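Local atomic coordinates of PhnB-like domain-containing protein (Pseudomonas aeruginosa, PDB entry 1U69), a protein that is of unknown function but belongs to the PhnB-like branch of the glyoxalase superfamily and has been proposed as a potential drug-resistance protein. Residues F80-D85 / I116-T121; D50-E55 / L64-G69; E26-S31 / R57-P62; C10-S15 / P70-S75. All blocks are in the same frame, centred on the assembly; numbering follows the deposited sequence.

Interaction 1: residues F80-D85 / I116-T121; sequences FQVATD and ISWQIT
Phe-80 and Trp-118 lie side by side on neighbouring parallel strands and point the same way. Phe-80 CB meets the indole, 3.5 Å from Trp-118 CE3. Chi1 (-74°) sets CG beside the backbone N, near Trp-118 CZ3. CD2 comes closest, 3.4 Å from Trp-118 CH2, over one face of the indole and toward its rim. CE2 lies 3.8 Å from Trp-118 CH2. The two six-membered rings form an offset stack, with centroids 4.5 Å apart and planes at 30°. Val-82 CG2 meets the same indole at its edge, 3.8 Å from Trp-118 CE3.

Beneath the rings, five backbone hydrogen bonds join strands 78-84 and 117-122, parallel neighbours in the beta-alpha-beta-beta-beta module of the glyoxalase superfamily. They run from Phe-80 N to Ser-117 O, then alternate to Thr-84 N and Thr-121 O. The shortest are Gln-119 N to Phe-80 O and Val-82 N to Gln-119 O, both 2.8 Å. Trp-118 NE1 bonds to Asp-112 OD2. Residues 80-82 pair with an antiparallel strand of the second subunit, which continues the sheet. The chemistry is that of a buried parallel ladder: backbone polar groups satisfy one another, while Phe-80, Val-82, Trp-118 and Ile-120 put apolar groups on one face.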
loop_
_atom_site.group_PDB
_atom_site.type_symbol
_atom_site.label_atom_id
_atom_site.label_comp_id
_atom_site.label_asym_id
_atom_site.label_seq_id
_atom_site.Cartn_x
_atom_site.Cartn_y
_atom_site.Cartn_z
ATOM N N PHE A 80 12.537 -4.525 7.731
ATOM C CA PHE A 80 11.775 -4.346 6.485
ATOM C C PHE A 80 11.673 -5.731 5.859
ATOM O O PHE A 80 12.676 -6.391 5.715
ATOM C CB PHE A 80 12.520 -3.454 5.495
ATOM C CG PHE A 80 12.534 -1.993 5.834
ATOM C CD1 PHE A 80 11.374 -1.229 5.745
ATOM C CD2 PHE A 80 13.730 -1.352 6.132
ATOM C CE1 PHE A 80 11.407 0.135 6.011
ATOM C CE2 PHE A 80 13.765 0.013 6.394
ATOM C CZ PHE A 80 12.615 0.750 6.333
ATOM N N GLN A 81 10.478 -6.168 5.492
ATOM C CA GLN A 81 10.319 -7.392 4.722
ATOM C C GLN A 81 9.951 -7.045 3.282
ATOM O O GLN A 81 8.917 -6.487 3.004
ATOM C CB GLN A 81 9.262 -8.310 5.328
ATOM C CG GLN A 81 9.142 -9.630 4.598
ATOM C CD GLN A 81 8.155 -10.564 5.251
ATOM O OE1 GLN A 81 8.509 -11.329 6.164
ATOM N NE2 GLN A 81 6.935 -10.531 4.791
ATOM N N VAL A 82 10.853 -7.382 2.366
ATOM C CA VAL A 82 10.745 -7.028 0.966
ATOM C C VAL A 82 10.324 -8.270 0.202
ATOM O O VAL A 82 10.989 -9.298 0.256
ATOM C CB VAL A 82 12.097 -6.513 0.409
ATOM C CG1 VAL A 82 11.972 -6.211 -1.077
ATOM C CG2 VAL A 82 12.579 -5.283 1.195
ATOM N N ALA A 83 9.198 -8.168 -0.485
ATOM C CA ALA A 83 8.635 -9.278 -1.244
ATOM C C ALA A 83 9.288 -9.327 -2.613
ATOM O O ALA A 83 9.318 -8.322 -3.313
ATOM C CB ALA A 83 7.152 -9.110 -1.386
ATOM N N THR A 84 9.813 -10.488 -3.001
ATOM C CA THR A 84 10.449 -10.604 -4.331
ATOM C C THR A 84 9.682 -11.591 -5.221
ATOM O O THR A 84 9.069 -12.546 -4.748
ATOM C CB THR A 84 11.941 -10.985 -4.222
ATOM O OG1 THR A 84 12.105 -12.166 -3.424
ATOM C CG2 THR A 84 12.724 -9.926 -3.474
ATOM N N ASP A 85 9.700 -11.366 -6.537
ATOM C CA ASP A 85 8.934 -12.226 -7.444
ATOM C C ASP A 85 9.748 -13.321 -8.134
ATOM O O ASP A 85 9.164 -14.234 -8.703
ATOM C CB ASP A 85 8.239 -11.401 -8.527
ATOM C CG ASP A 85 6.833 -10.990 -8.146
ATOM O OD1 ASP A 85 6.275 -11.504 -7.137
ATOM O OD2 ASP A 85 6.214 -10.150 -8.827
ATOM N N ILE A 116 20.656 -2.225 10.257
ATOM C CA ILE A 116 19.203 -2.387 10.117
ATOM C C ILE A 116 18.915 -3.732 9.475
ATOM O O ILE A 116 19.601 -4.137 8.537
ATOM C CB ILE A 116 18.629 -1.228 9.295
ATOM C CG1 ILE A 116 18.735 0.056 10.128
ATOM C CG2 ILE A 116 17.198 -1.515 8.864
ATOM C CD1 ILE A 116 18.753 1.286 9.330
ATOM N N SER A 117 17.909 -4.425 9.983
ATOM C CA SER A 117 17.539 -5.739 9.481
ATOM C C SER A 117 16.607 -5.651 8.270
ATOM O O SER A 117 15.622 -4.913 8.276
ATOM C CB SER A 117 16.845 -6.564 10.571
ATOM O OG SER A 117 17.770 -7.048 11.551
ATOM N N TRP A 118 16.936 -6.410 7.235
ATOM C CA TRP A 118 16.099 -6.574 6.055
ATOM C C TRP A 118 15.786 -8.050 5.900
ATOM O O TRP A 118 16.619 -8.883 6.230
ATOM C CB TRP A 118 16.848 -6.092 4.803
ATOM C CG TRP A 118 17.141 -4.640 4.814
ATOM C CD1 TRP A 118 18.157 -4.019 5.473
ATOM C CD2 TRP A 118 16.398 -3.610 4.160
ATOM N NE1 TRP A 118 18.098 -2.661 5.262
ATOM C CE2 TRP A 118 17.027 -2.384 4.460
ATOM C CE3 TRP A 118 15.262 -3.597 3.341
ATOM C CZ2 TRP A 118 16.567 -1.164 3.974
ATOM C CZ3 TRP A 118 14.800 -2.375 2.866
ATOM C CH2 TRP A 118 15.448 -1.178 3.192
ATOM N N GLN A 119 14.587 -8.360 5.414
ATOM C CA GLN A 119 14.225 -9.703 4.978
ATOM C C GLN A 119 13.959 -9.638 3.477
ATOM O O GLN A 119 13.158 -8.831 3.024
ATOM C CB GLN A 119 12.965 -10.196 5.679
ATOM C CG GLN A 119 13.082 -10.359 7.183
ATOM C CD GLN A 119 11.742 -10.731 7.771
ATOM O OE1 GLN A 119 11.181 -11.762 7.393
ATOM N NE2 GLN A 119 11.206 -9.895 8.666
ATOM N N ILE A 120 14.663 -10.459 2.701
ATOM C CA ILE A 120 14.435 -10.564 1.280
ATOM C C ILE A 120 13.674 -11.869 1.098
ATOM O O ILE A 120 14.254 -12.953 1.152
ATOM C CB ILE A 120 15.760 -10.543 0.480
ATOM C CG1 ILE A 120 16.644 -9.342 0.893
ATOM C CG2 ILE A 120 15.458 -10.551 -1.009
ATOM C CD1 ILE A 120 16.000 -8.005 0.820
ATOM N N THR A 121 12.357 -11.732 0.973
ATOM C CA THR A 121 11.403 -12.826 1.157
ATOM C C THR A 121 10.583 -13.058 -0.107
ATOM O O THR A 121 9.655 -12.314 -0.395
ATOM C CB THR A 121 10.453 -12.485 2.320
ATOM O OG1 THR A 121 11.214 -12.190 3.495
ATOM C CG2 THR A 121 9.577 -13.678 2.708
#

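Interaction 2: residues D50-E55 / L64-G69; sequences DVLTVE and LGLNGG
The side chains of Thr-53 and Leu-64 cross obliquely on a diagonal of the beta hairpin formed by strands 51-58 and 61-67. Leu-64 CD1 touches Thr-53 CB at 3.7 Å. The same CD1 also touches Glu-55 CG, so one methyl meets two side chains of the partner strand. Leu-66 stands directly opposite Thr-53 as its non-hydrogen-bonded partner. Its CD1 lies 3.8 Å from Thr-53 CG2. Thr-53, Glu-55, Leu-64 and Leu-66 share one face of the sheet, and on that face Leu-64 and Leu-66 pack on the second subunit.

Val-54 points to the opposite face, against helix 17-27. It forms the hydrogen-bonded pair with Gly-65: Gly-65 N to Val-54 O is 2.8 Å and Val-54 N to Gly-65 O is 2.9 Å. Leu-52 and Thr-53 both face His-37 and make a classic beta bulge in strand 51-58. At the bulge, Asn-67 N donates to Leu-52 O. The side-chain OD1 of Asn-67 accepts from Ala-17 N at the start of helix 17-27. Beyond the bulge, Asn-67 ND2 donates to Val-51 O at 2.9 Å. That bond is nearly straight (172°) and lies in the plane of the asparagine amide, but it meets the carbonyl from above its plane.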
loop_
_atom_site.group_PDB
_atom_site.type_symbol
_atom_site.label_atom_id
_atom_site.label_comp_id
_atom_site.label_asym_id
_atom_site.label_seq_id
_atom_site.Cartn_x
_atom_site.Cartn_y
_atom_site.Cartn_z
ATOM N N ASP A 50 24.930 20.644 10.264
ATOM C CA ASP A 50 25.115 19.225 9.942
ATOM C C ASP A 50 23.775 18.655 9.508
ATOM O O ASP A 50 22.736 19.236 9.798
ATOM C CB ASP A 50 25.647 18.448 11.157
ATOM C CG ASP A 50 27.127 18.687 11.419
ATOM O OD1 ASP A 50 27.825 19.314 10.597
ATOM O OD2 ASP A 50 27.683 18.265 12.432
ATOM N N VAL A 51 23.794 17.527 8.810
ATOM C CA VAL A 51 22.559 16.839 8.438
ATOM C C VAL A 51 21.896 16.291 9.709
ATOM O O VAL A 51 22.511 15.533 10.470
ATOM C CB VAL A 51 22.817 15.692 7.436
ATOM C CG1 VAL A 51 21.529 14.874 7.193
ATOM C CG2 VAL A 51 23.376 16.228 6.115
ATOM N N LEU A 52 20.662 16.715 9.957
ATOM C CA LEU A 52 19.912 16.258 11.124
ATOM C C LEU A 52 18.967 15.120 10.734
ATOM O O LEU A 52 18.995 14.045 11.343
ATOM C CB LEU A 52 19.144 17.418 11.760
ATOM C CG LEU A 52 18.261 17.107 12.966
ATOM C CD1 LEU A 52 19.099 16.557 14.090
ATOM C CD2 LEU A 52 17.506 18.344 13.413
ATOM N N THR A 53 18.119 15.357 9.737
ATOM C CA THR A 53 17.286 14.287 9.179
ATOM C C THR A 53 17.312 14.269 7.662
ATOM O O THR A 53 17.607 15.270 7.001
ATOM C CB THR A 53 15.817 14.378 9.625
ATOM O OG1 THR A 53 15.237 15.625 9.194
ATOM C CG2 THR A 53 15.671 14.333 11.139
ATOM N N VAL A 54 16.934 13.118 7.123
ATOM C CA VAL A 54 16.801 12.927 5.682
ATOM C C VAL A 54 15.473 12.215 5.434
ATOM O O VAL A 54 15.240 11.129 5.970
ATOM C CB VAL A 54 17.935 12.057 5.125
ATOM C CG1 VAL A 54 17.764 11.884 3.629
ATOM C CG2 VAL A 54 19.327 12.642 5.466
ATOM N N GLU A 55 14.604 12.834 4.647
ATOM C CA GLU A 55 13.371 12.178 4.219
ATOM C C GLU A 55 13.686 11.315 3.014
ATOM O O GLU A 55 14.366 11.748 2.096
ATOM C CB GLU A 55 12.286 13.195 3.868
ATOM C CG GLU A 55 11.840 14.105 5.003
ATOM C CD GLU A 55 10.808 15.119 4.530
ATOM O OE1 GLU A 55 9.839 14.717 3.850
ATOM O OE2 GLU A 55 10.973 16.310 4.799
ATOM N N LEU A 64 12.296 8.458 7.524
ATOM C CA LEU A 64 13.136 9.555 7.983
ATOM C C LEU A 64 14.383 8.921 8.597
ATOM O O LEU A 64 14.265 8.051 9.458
ATOM C CB LEU A 64 12.387 10.377 9.042
ATOM C CG LEU A 64 12.996 11.716 9.471
ATOM C CD1 LEU A 64 12.800 12.749 8.364
ATOM C CD2 LEU A 64 12.374 12.191 10.785
ATOM N N GLY A 65 15.562 9.331 8.127
ATOM C CA GLY A 65 16.827 8.935 8.734
ATOM C C GLY A 65 17.253 10.041 9.688
ATOM O O GLY A 65 17.356 11.203 9.282
ATOM N N LEU A 66 17.501 9.686 10.945
ATOM C CA LEU A 66 17.824 10.656 11.986
ATOM C C LEU A 66 19.252 10.463 12.434
ATOM O O LEU A 66 19.605 9.393 12.910
ATOM C CB LEU A 66 16.887 10.447 13.179
ATOM C CG LEU A 66 17.132 11.245 14.465
ATOM C CD1 LEU A 66 17.065 12.746 14.261
ATOM C CD2 LEU A 66 16.072 10.833 15.492
ATOM N N ASN A 67 20.069 11.507 12.294
ATOM C CA ASN A 67 21.430 11.485 12.823
ATOM C C ASN A 67 21.442 11.796 14.315
ATOM O O ASN A 67 21.574 12.942 14.734
ATOM C CB ASN A 67 22.325 12.450 12.042
ATOM C CG ASN A 67 22.678 11.913 10.664
ATOM O OD1 ASN A 67 22.789 10.696 10.486
ATOM N ND2 ASN A 67 22.849 12.805 9.686
ATOM N N GLY A 68 21.335 10.745 15.116
ATOM C CA GLY A 68 21.256 10.879 16.557
ATOM C C GLY A 68 22.480 10.418 17.295
ATOM O O GLY A 68 22.473 10.426 18.522
ATOM N N GLY A 69 23.536 10.020 16.589
ATOM C CA GLY A 69 24.749 9.568 17.241
ATOM C C GLY A 69 24.688 8.102 17.620
ATOM O O GLY A 69 23.764 7.388 17.246
#

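Interaction 3: residues E26-S31 / R57-P62; sequences ETFPDS and RVMGIP
Met-59, a selenomethionine, has CG anti to the carbonyl carbon (chi1 -67°), and its chain bends at chi3 (-75°), which turns CE to Phe-28. CE lies 3.3 Å from Phe-28 CD1 and also close to CG and CB of that residue. The selenium is 5.1 Å from the ring centroid and well off the ring normal, an oblique Met-aromatic contact. Further back along the chain, Met-59 CG is 3.1 Å from Pro-29 O, and Pro-29 CD touches the selenium. Phe-28 also stacks on Trp-118.

The contact lies where helix 17-27 ends and its loop runs into strand 31-38. Facing it is the tip of the hairpin of strands 51-58 and 61-67, a type I' beta turn from Val-58 to Ile-61. Ser-31 and Val-58 start the antiparallel pairing of strands 31-38 and 51-58.

Met-59 N donates to Asp-30 O at 3.1 Å, from above the carbonyl plane, and weakly to Ser-31 OG. The serine hydroxyl donates to Pro-29 O at 2.8 Å, which links residues 29 and 31 of the loop. Water 1 donates to Asp-30 O at 2.6 Å and accepts from Gly-60 N, joining loop and turn. Water 2 accepts from Arg-57 NH2. The Asp-30 carboxylate forms salt bridges with Arg-123 of the third subunit and Lys-6 of the fourth.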
loop_
_atom_site.group_PDB
_atom_site.type_symbol
_atom_site.label_atom_id
_atom_site.label_comp_id
_atom_site.label_asym_id
_atom_site.label_seq_id
_atom_site.Cartn_x
_atom_site.Cartn_y
_atom_site.Cartn_z
ATOM N N GLU A 26 19.496 3.912 -4.520
ATOM C CA GLU A 26 20.153 3.376 -5.700
ATOM C C GLU A 26 20.089 1.846 -5.729
ATOM O O GLU A 26 20.349 1.239 -6.761
ATOM C CB GLU A 26 21.584 3.896 -5.809
ATOM C CG GLU A 26 22.503 3.474 -4.688
ATOM C CD GLU A 26 23.744 4.350 -4.563
ATOM O OE1 GLU A 26 23.896 5.322 -5.338
ATOM O OE2 GLU A 26 24.557 4.056 -3.669
ATOM N N THR A 27 19.692 1.240 -4.611
ATOM C CA THR A 27 19.657 -0.216 -4.465
ATOM C C THR A 27 18.286 -0.791 -4.752
ATOM O O THR A 27 18.152 -1.714 -5.524
ATOM C CB THR A 27 20.086 -0.609 -3.041
ATOM O OG1 THR A 27 21.482 -0.319 -2.864
ATOM C CG2 THR A 27 19.985 -2.119 -2.814
ATOM N N PHE A 28 17.264 -0.264 -4.091
ATOM C CA PHE A 28 15.929 -0.820 -4.208
ATOM C C PHE A 28 15.137 -0.116 -5.299
ATOM O O PHE A 28 15.344 1.071 -5.559
ATOM C CB PHE A 28 15.197 -0.679 -2.874
ATOM C CG PHE A 28 15.859 -1.404 -1.751
ATOM C CD1 PHE A 28 15.746 -2.780 -1.645
ATOM C CD2 PHE A 28 16.581 -0.714 -0.789
ATOM C CE1 PHE A 28 16.358 -3.455 -0.587
ATOM C CE2 PHE A 28 17.208 -1.379 0.253
ATOM C CZ PHE A 28 17.098 -2.740 0.359
ATOM N N PRO A 29 14.185 -0.821 -5.903
ATOM C CA PRO A 29 13.293 -0.195 -6.877
ATOM C C PRO A 29 12.359 0.809 -6.209
ATOM O O PRO A 29 12.100 0.694 -4.991
ATOM C CB PRO A 29 12.490 -1.381 -7.405
ATOM C CG PRO A 29 12.462 -2.331 -6.275
ATOM C CD PRO A 29 13.824 -2.230 -5.658
ATOM N N ASP A 30 11.831 1.755 -6.984
ATOM C CA ASP A 30 10.834 2.716 -6.490
ATOM C C ASP A 30 11.231 3.329 -5.146
ATOM O O ASP A 30 10.448 3.383 -4.185
ATOM C CB ASP A 30 9.444 2.063 -6.400
ATOM C CG ASP A 30 8.325 3.082 -6.407
ATOM O OD1 ASP A 30 8.441 4.091 -7.111
ATOM O OD2 ASP A 30 7.277 2.964 -5.739
ATOM N N SER A 31 12.477 3.778 -5.076
ATOM C CA SER A 31 13.010 4.387 -3.867
ATOM C C SER A 31 13.780 5.667 -4.206
ATOM O O SER A 31 14.393 5.778 -5.277
ATOM C CB SER A 31 13.888 3.378 -3.120
ATOM O OG SER A 31 13.185 2.167 -2.865
ATOM N N ARG A 57 12.067 7.542 0.667
ATOM C CA ARG A 57 10.993 6.571 0.488
ATOM C C ARG A 57 11.590 5.294 -0.011
ATOM O O ARG A 57 12.420 5.322 -0.925
ATOM C CB ARG A 57 9.953 7.082 -0.517
ATOM C CG ARG A 57 8.683 6.233 -0.619
ATOM C CD ARG A 57 7.696 6.746 -1.650
ATOM N NE ARG A 57 8.456 7.219 -2.793
ATOM C CZ ARG A 57 8.630 8.501 -3.123
ATOM N NH1 ARG A 57 8.030 9.492 -2.455
ATOM N NH2 ARG A 57 9.375 8.797 -4.166
ATOM N N VAL A 58 11.199 4.165 0.576
ATOM C CA VAL A 58 11.631 2.866 0.063
ATOM C C VAL A 58 10.447 1.970 -0.267
ATOM O O VAL A 58 9.745 1.522 0.614
ATOM C CB VAL A 58 12.621 2.111 1.018
ATOM C CG1 VAL A 58 13.964 2.778 0.985
ATOM C CG2 VAL A 58 12.124 2.041 2.444
HETATM N N MSE A 59 10.202 1.761 -1.554
HETATM C CA MSE A 59 9.172 0.833 -2.007
HETATM C C MSE A 59 7.813 1.072 -1.324
HETATM O O MSE A 59 7.179 0.133 -0.835
HETATM C CB MSE A 59 9.652 -0.605 -1.791
HETATM C CG MSE A 59 10.823 -0.974 -2.681
HETATM SE SE MSE A 59 11.663 -2.637 -2.167
HETATM C CE MSE A 59 12.664 -2.060 -0.549
ATOM N N GLY A 60 7.370 2.327 -1.331
ATOM C CA GLY A 60 6.042 2.679 -0.840
ATOM C C GLY A 60 6.009 3.167 0.591
ATOM O O GLY A 60 4.962 3.657 1.050
ATOM N N ILE A 61 7.145 3.062 1.294
ATOM C CA ILE A 61 7.213 3.393 2.716
ATOM C C ILE A 61 7.926 4.731 2.924
ATOM O O ILE A 61 9.108 4.870 2.572
ATOM C CB ILE A 61 7.970 2.292 3.521
ATOM C CG1 ILE A 61 7.330 0.917 3.331
ATOM C CG2 ILE A 61 8.010 2.649 4.991
ATOM C CD1 ILE A 61 5.902 0.826 3.719
ATOM N N PRO A 62 7.239 5.704 3.516
ATOM C CA PRO A 62 7.874 6.982 3.849
ATOM C C PRO A 62 8.773 6.837 5.075
ATOM O O PRO A 62 8.322 6.304 6.096
ATOM C CB PRO A 62 6.679 7.901 4.153
ATOM C CG PRO A 62 5.608 6.967 4.661
ATOM C CD PRO A 62 5.814 5.681 3.900
HETATM O O HOH W 1 8.140 4.275 -3.343
HETATM O O HOH W 2 10.141 6.300 -5.000
#

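Interaction 4: residues C10-S15 / P70-S75; sequences CLWYDS and PAFRHS
Trp-12 presents one face of its indole to the edge of Phe-72. The two rings make a T-shaped stack, with centroids 4.8 Å apart and planes at 87°. Phe-72 CD2 does most of the touching. It sits above the six-membered ring, toward the rim, 3.5 Å from both Trp-12 CH2 and Trp-12 CZ2. Phe-72 CE2 follows, 3.6 Å from Trp-12 CH2. Trp-12 CG is anti to the backbone N (chi1 -163°), which carries it toward the loop. Ala-71 CB brushes Trp-12 CZ2, and the indole NE1 donates to Gly-69 O, just before Pro-70.

The loop 70-75 leads from strand 61-67 toward strand 78-84. It passes along strand 7-13, outermost in its sheet within this chain; the second subunit continues the sheet there. His-74 pins the loop to that strand. Its NE2 donates to Trp-12 O at 2.8 Å, on a lone pair in the carbonyl plane, with an angle of 150° at the hydrogen. The acceptor is tilted from the imidazole plane. Leu-11 CD2 meets His-74 CE1 at 4.1 Å. At the other end, Asp-14 OD1 lies 3.5 Å from Pro-70 CD.

Trp-12 and Phe-72 also pack on Glu-76 of the second subunit. The bond from His-74 needs a proton on NE2. One directed polar bond and one edge-to-face aromatic pair therefore fasten a loop without regular structure to a strand.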
loop_
_atom_site.group_PDB
_atom_site.type_symbol
_atom_site.label_atom_id
_atom_site.label_comp_id
_atom_site.label_asym_id
_atom_site.label_seq_id
_atom_site.Cartn_x
_atom_site.Cartn_y
_atom_site.Cartn_z
ATOM N N CYS A 10 10.949 6.134 11.233
ATOM C CA CYS A 10 12.150 6.877 11.632
ATOM C C CYS A 10 13.244 5.909 12.068
ATOM O O CYS A 10 13.041 5.121 12.975
ATOM C CB CYS A 10 11.821 7.847 12.768
ATOM S SG CYS A 10 13.171 8.943 13.219
ATOM N N LEU A 11 14.387 5.960 11.390
ATOM C CA LEU A 11 15.493 5.052 11.652
ATOM C C LEU A 11 16.684 5.864 12.125
ATOM O O LEU A 11 17.012 6.886 11.527
ATOM C CB LEU A 11 15.850 4.286 10.388
ATOM C CG LEU A 11 14.737 3.338 9.923
ATOM C CD1 LEU A 11 15.021 2.884 8.511
ATOM C CD2 LEU A 11 14.612 2.167 10.880
ATOM N N TRP A 12 17.320 5.387 13.196
ATOM C CA TRP A 12 18.419 6.081 13.873
ATOM C C TRP A 12 19.741 5.725 13.207
ATOM O O TRP A 12 20.020 4.551 12.954
ATOM C CB TRP A 12 18.445 5.655 15.346
ATOM C CG TRP A 12 19.231 6.515 16.286
ATOM C CD1 TRP A 12 20.586 6.587 16.398
ATOM C CD2 TRP A 12 18.697 7.384 17.281
ATOM N NE1 TRP A 12 20.926 7.463 17.398
ATOM C CE2 TRP A 12 19.787 7.968 17.960
ATOM C CE3 TRP A 12 17.407 7.733 17.673
ATOM C CZ2 TRP A 12 19.623 8.888 18.991
ATOM C CZ3 TRP A 12 17.243 8.652 18.703
ATOM C CH2 TRP A 12 18.345 9.222 19.343
ATOM N N TYR A 13 20.548 6.741 12.927
ATOM C CA TYR A 13 21.900 6.566 12.392
ATOM C C TYR A 13 22.896 7.368 13.222
ATOM O O TYR A 13 22.528 8.334 13.885
ATOM C CB TYR A 13 21.983 7.025 10.925
ATOM C CG TYR A 13 21.129 6.203 10.000
ATOM C CD1 TYR A 13 21.627 5.054 9.396
ATOM C CD2 TYR A 13 19.806 6.571 9.738
ATOM C CE1 TYR A 13 20.830 4.275 8.580
ATOM C CE2 TYR A 13 19.009 5.809 8.917
ATOM C CZ TYR A 13 19.515 4.665 8.343
ATOM O OH TYR A 13 18.680 3.910 7.553
ATOM N N ASP A 14 24.152 6.932 13.183
ATOM C CA ASP A 14 25.284 7.651 13.748
ATOM C C ASP A 14 25.952 8.438 12.613
ATOM O O ASP A 14 26.857 7.937 11.931
ATOM C CB ASP A 14 26.263 6.638 14.345
ATOM C CG ASP A 14 27.421 7.281 15.064
ATOM O OD1 ASP A 14 27.400 8.502 15.273
ATOM O OD2 ASP A 14 28.390 6.608 15.461
ATOM N N SER A 15 25.488 9.657 12.399
ATOM C CA SER A 15 26.007 10.535 11.356
ATOM C C SER A 15 26.059 9.932 9.943
ATOM O O SER A 15 26.964 10.262 9.185
ATOM C CB SER A 15 27.428 10.971 11.726
ATOM O OG SER A 15 28.347 9.974 11.298
ATOM N N PRO A 70 25.694 7.626 18.349
ATOM C CA PRO A 70 25.762 6.213 18.751
ATOM C C PRO A 70 24.874 5.771 19.925
ATOM O O PRO A 70 25.103 4.659 20.415
ATOM C CB PRO A 70 27.250 6.045 19.121
ATOM C CG PRO A 70 27.637 7.339 19.580
ATOM C CD PRO A 70 26.884 8.381 18.783
ATOM N N ALA A 71 23.882 6.561 20.341
ATOM C CA ALA A 71 23.195 6.307 21.609
ATOM C C ALA A 71 22.370 5.041 21.563
ATOM O O ALA A 71 22.252 4.345 22.561
ATOM C CB ALA A 71 22.306 7.483 22.012
ATOM N N PHE A 72 21.790 4.752 20.405
ATOM C CA PHE A 72 20.958 3.561 20.258
ATOM C C PHE A 72 21.441 2.687 19.110
ATOM O O PHE A 72 22.001 3.184 18.120
ATOM C CB PHE A 72 19.485 3.959 20.068
ATOM C CG PHE A 72 18.939 4.796 21.195
ATOM C CD1 PHE A 72 18.660 4.223 22.438
ATOM C CD2 PHE A 72 18.736 6.154 21.036
ATOM C CE1 PHE A 72 18.163 4.992 23.486
ATOM C CE2 PHE A 72 18.237 6.932 22.085
ATOM C CZ PHE A 72 17.955 6.350 23.307
ATOM N N ARG A 73 21.187 1.385 19.239
ATOM C CA ARG A 73 21.589 0.377 18.255
ATOM C C ARG A 73 20.374 -0.380 17.738
ATOM O O ARG A 73 19.419 -0.611 18.483
ATOM C CB ARG A 73 22.557 -0.621 18.894
ATOM C CG ARG A 73 23.848 0.044 19.298
ATOM C CD ARG A 73 24.939 -0.868 19.838
ATOM N NE ARG A 73 26.221 -0.751 19.127
ATOM C CZ ARG A 73 26.853 0.387 18.782
ATOM N NH1 ARG A 73 26.358 1.603 19.058
ATOM N NH2 ARG A 73 28.014 0.301 18.134
ATOM N N HIS A 74 20.430 -0.762 16.468
ATOM C CA HIS A 74 19.348 -1.539 15.835
ATOM C C HIS A 74 19.367 -3.007 16.272
ATOM O O HIS A 74 20.384 -3.542 16.700
ATOM C CB HIS A 74 19.430 -1.454 14.291
ATOM C CG HIS A 74 19.091 -0.098 13.766
ATOM N ND1 HIS A 74 17.811 0.404 13.785
ATOM C CD2 HIS A 74 19.876 0.898 13.288
ATOM C CE1 HIS A 74 17.821 1.647 13.334
ATOM N NE2 HIS A 74 19.059 1.971 13.032
ATOM N N SER A 75 18.214 -3.651 16.152
ATOM C CA SER A 75 18.119 -5.102 16.270
ATOM C C SER A 75 16.947 -5.649 15.487
ATOM O O SER A 75 16.163 -4.886 14.928
ATOM C CB SER A 75 17.997 -5.526 17.729
ATOM O OG SER A 75 16.657 -5.439 18.193
#

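How the interactions relate
From the N terminus, strand 7-13 opens interaction 4, which closes only when the loop 70-75 returns to it. Interactions 2 and 3 are nested inside that long loop. Their segments alternate along the chain: interaction 3 starts at 26-31, interaction 2 at 50-55, then 57-62 closes interaction 3 and 64-69 closes interaction 2. Both use the hairpin of strands 51-58 and 61-67. Interaction 1 follows in series in the other sheet, closing the excursion through helix 87-99 and strands 103-104 and 109-111. Interactions 2 and 4 meet through neighbouring strands of the first sheet. Interaction 1 touches interaction 3 through Val-82 and Met-59, and interaction 4 through Ile-116 and His-74, tying the two sheets together.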